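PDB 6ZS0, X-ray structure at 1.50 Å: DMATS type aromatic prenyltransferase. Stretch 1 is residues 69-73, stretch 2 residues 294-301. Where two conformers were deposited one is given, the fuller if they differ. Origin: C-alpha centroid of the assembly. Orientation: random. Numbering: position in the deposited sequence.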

# COMPACT_ATOMS: atom_id res chain seq x y z
N SER A 69 8.29 1.77 -6.29
CA SER A 69 8.94 0.44 -6.27
C SER A 69 10.14 0.44 -7.21
O SER A 69 9.94 0.67 -8.43
CB SER A 69 7.99 -0.65 -6.63
OG SER A 69 6.87 -0.67 -5.77
N PHE A 70 11.30 0.10 -6.67
CA PHE A 70 12.62 0.13 -7.34
C PHE A 70 13.04 -1.32 -7.65
O PHE A 70 13.17 -2.11 -6.74
CB PHE A 70 13.58 0.91 -6.44
CG PHE A 70 13.16 2.34 -6.15
CD1 PHE A 70 12.44 2.67 -5.01
CD2 PHE A 70 13.47 3.36 -7.05
CE1 PHE A 70 12.07 3.98 -4.75
CE2 PHE A 70 13.09 4.67 -6.78
CZ PHE A 70 12.39 4.98 -5.64
N ARG A 71 13.31 -1.62 -8.93
CA ARG A 71 13.81 -2.94 -9.43
C ARG A 71 15.13 -2.65 -10.15
O ARG A 71 15.23 -1.64 -10.83
CB ARG A 71 12.76 -3.58 -10.35
CG ARG A 71 13.03 -5.03 -10.73
N PRO A 72 16.21 -3.45 -9.93
CA PRO A 72 17.50 -3.16 -10.54
C PRO A 72 17.37 -3.11 -12.06
O PRO A 72 16.81 -4.01 -12.60
CB PRO A 72 18.45 -4.29 -10.11
CG PRO A 72 17.55 -5.34 -9.44
CD PRO A 72 16.23 -4.66 -9.10
N GLY A 73 17.80 -2.01 -12.68
CA GLY A 73 17.78 -1.80 -14.14
C GLY A 73 16.43 -1.37 -14.69
O GLY A 73 16.31 -1.22 -15.87
N VAL A 294 19.17 0.43 1.92
CA VAL A 294 18.49 -0.79 1.39
C VAL A 294 18.63 -0.81 -0.14
O VAL A 294 18.92 -1.89 -0.72
CB VAL A 294 17.02 -0.85 1.81
CG1 VAL A 294 16.31 -2.02 1.14
CG2 VAL A 294 16.89 -0.93 3.33
N LEU A 295 18.38 0.33 -0.78
CA LEU A 295 18.46 0.42 -2.25
C LEU A 295 19.88 0.07 -2.70
O LEU A 295 20.04 -0.80 -3.61
CB LEU A 295 18.05 1.83 -2.67
CG LEU A 295 16.56 2.12 -2.60
CD1 LEU A 295 16.30 3.61 -2.76
CD2 LEU A 295 15.80 1.33 -3.66
N HIS A 296 20.88 0.65 -2.04
CA HIS A 296 22.32 0.42 -2.38
C HIS A 296 22.65 -1.07 -2.25
O HIS A 296 23.36 -1.61 -3.15
CB HIS A 296 23.21 1.34 -1.54
CG HIS A 296 23.09 2.78 -1.90
ND1 HIS A 296 23.56 3.80 -1.09
CD2 HIS A 296 22.50 3.39 -2.95
CE1 HIS A 296 23.32 4.95 -1.63
NE2 HIS A 296 22.67 4.74 -2.78
N HIS A 297 22.09 -1.75 -1.24
CA HIS A 297 22.37 -3.19 -0.92
C HIS A 297 21.76 -4.10 -2.00
O HIS A 297 22.22 -5.24 -2.13
CB HIS A 297 21.87 -3.53 0.49
CG HIS A 297 22.72 -2.95 1.58
ND1 HIS A 297 22.62 -3.36 2.90
CD2 HIS A 297 23.69 -2.00 1.54
CE1 HIS A 297 23.50 -2.69 3.64
NE2 HIS A 297 24.17 -1.85 2.82
N HIS A 298 20.77 -3.61 -2.74
CA HIS A 298 20.06 -4.37 -3.81
C HIS A 298 20.38 -3.76 -5.17
O HIS A 298 19.59 -4.00 -6.11
CB HIS A 298 18.56 -4.45 -3.47
CG HIS A 298 18.30 -5.33 -2.30
ND1 HIS A 298 18.28 -6.70 -2.41
CD2 HIS A 298 18.10 -5.04 -1.00
CE1 HIS A 298 18.08 -7.23 -1.22
NE2 HIS A 298 17.98 -6.24 -0.33
N GLY A 299 21.46 -2.98 -5.26
CA GLY A 299 22.11 -2.54 -6.50
C GLY A 299 21.38 -1.42 -7.20
O GLY A 299 21.43 -1.39 -8.44
N MET A 300 20.76 -0.50 -6.46
CA MET A 300 19.88 0.55 -7.06
C MET A 300 20.28 1.93 -6.55
O MET A 300 20.83 2.01 -5.44
CB MET A 300 18.40 0.26 -6.77
CG MET A 300 17.96 -1.01 -7.48
SD MET A 300 16.27 -1.52 -7.24
CE MET A 300 16.34 -2.14 -5.55
N ASP A 301 20.04 2.96 -7.36
CA ASP A 301 20.28 4.38 -7.01
C ASP A 301 19.10 4.92 -6.20
O ASP A 301 17.97 4.53 -6.52
CB ASP A 301 20.44 5.25 -8.26
CG ASP A 301 20.37 6.74 -7.97
OD1 ASP A 301 19.47 7.41 -8.49
OD2 ASP A 301 21.19 7.21 -7.20
O HOH W 1 19.30 -0.38 -10.94

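A single sulfur atom sits at the centre of this contact, touching three consecutive residues of the other stretch. The SD of Met-300 lies 3.2 Å from the backbone O of Phe-70, 3.3 Å from the C of Arg-71 and 3.3 Å from the N of Pro-72, so that it rests against the main chain of three consecutive residues where the strand ending at Phe-70 gives way to loop. No direct hydrogen bond joins the two stretches among the atoms modelled. The example illustrates a general principle: segments far apart in sequence, here by at least 225 residues, can be packed together by shape and apolar contact, with little directional bonding between them.

Methionine suits such a role because its side chain is long, unbranched and tipped by a large, polarizable atom. In Met-300 the chi angles are m, t and m; CA to CB points toward the other stretch, the extended middle of the chain carries the sulfur across the gap, and the last torsion, m, leaves the methyl close to the same carbonyl, with CE 3.4 Å from Phe-70 O. Besides the main chain, the sulfur touches two side chains, lying 3.7 Å from Phe-70 CB and 3.6 Å from Pro-72 CD. The proline contributes in a particular way. Its nitrogen is tied into the ring and has no hydrogen to offer, so the 3.3 Å approach of Pro-72 N to Met-300 SD is a packing contact, continued by the adjoining CD.

Phe-70 is the second focus. Its CB, directed toward the other stretch, meets CD2 of Leu-295 at 3.6 Å as well as the methionine sulfur, so residues from the helix and from the loop beyond it converge on one carbon. Leu-295 CD2 approaches the aromatic ring obliquely. Both Phe-70 and Leu-295 are buried, whereas the contact opens outward at Pro-72, whose CG lies 4.1 Å from the backbone O of His-298, a looser approach than those around the sulfur.

The two partners of Phe-70 are also linked to each other through the backbone at the end of the helix. Leu-295 O accepts hydrogen bonds from His-298 N and from Met-300 N, each at 3.0 Å, while Gly-299 N donates to His-296 O at 3.2 Å. One carbonyl thus ties the residue supplying the methyl group to the residue supplying the sulfur. Between them Gly-299 adopts a positive phi of 77°, a conformation that by itself favours glycine, as the chain turns into the extended backbone of Met-300. The CA of Met-300 then lies 5.6 Å from that of Pro-72.

At the exposed margin, solvent supplies a polar link that the protein atoms do not make directly. Water 1 accepts a hydrogen bond from Gly-73 N at 2.8 Å and donates a weak one to Gly-299 O at 3.4 Å, bridging the two loops. The whole contact buries 255 Å², both sides summed, a modest area in which Met-300 and Phe-70 have the largest shares, at 70 and 69 Å².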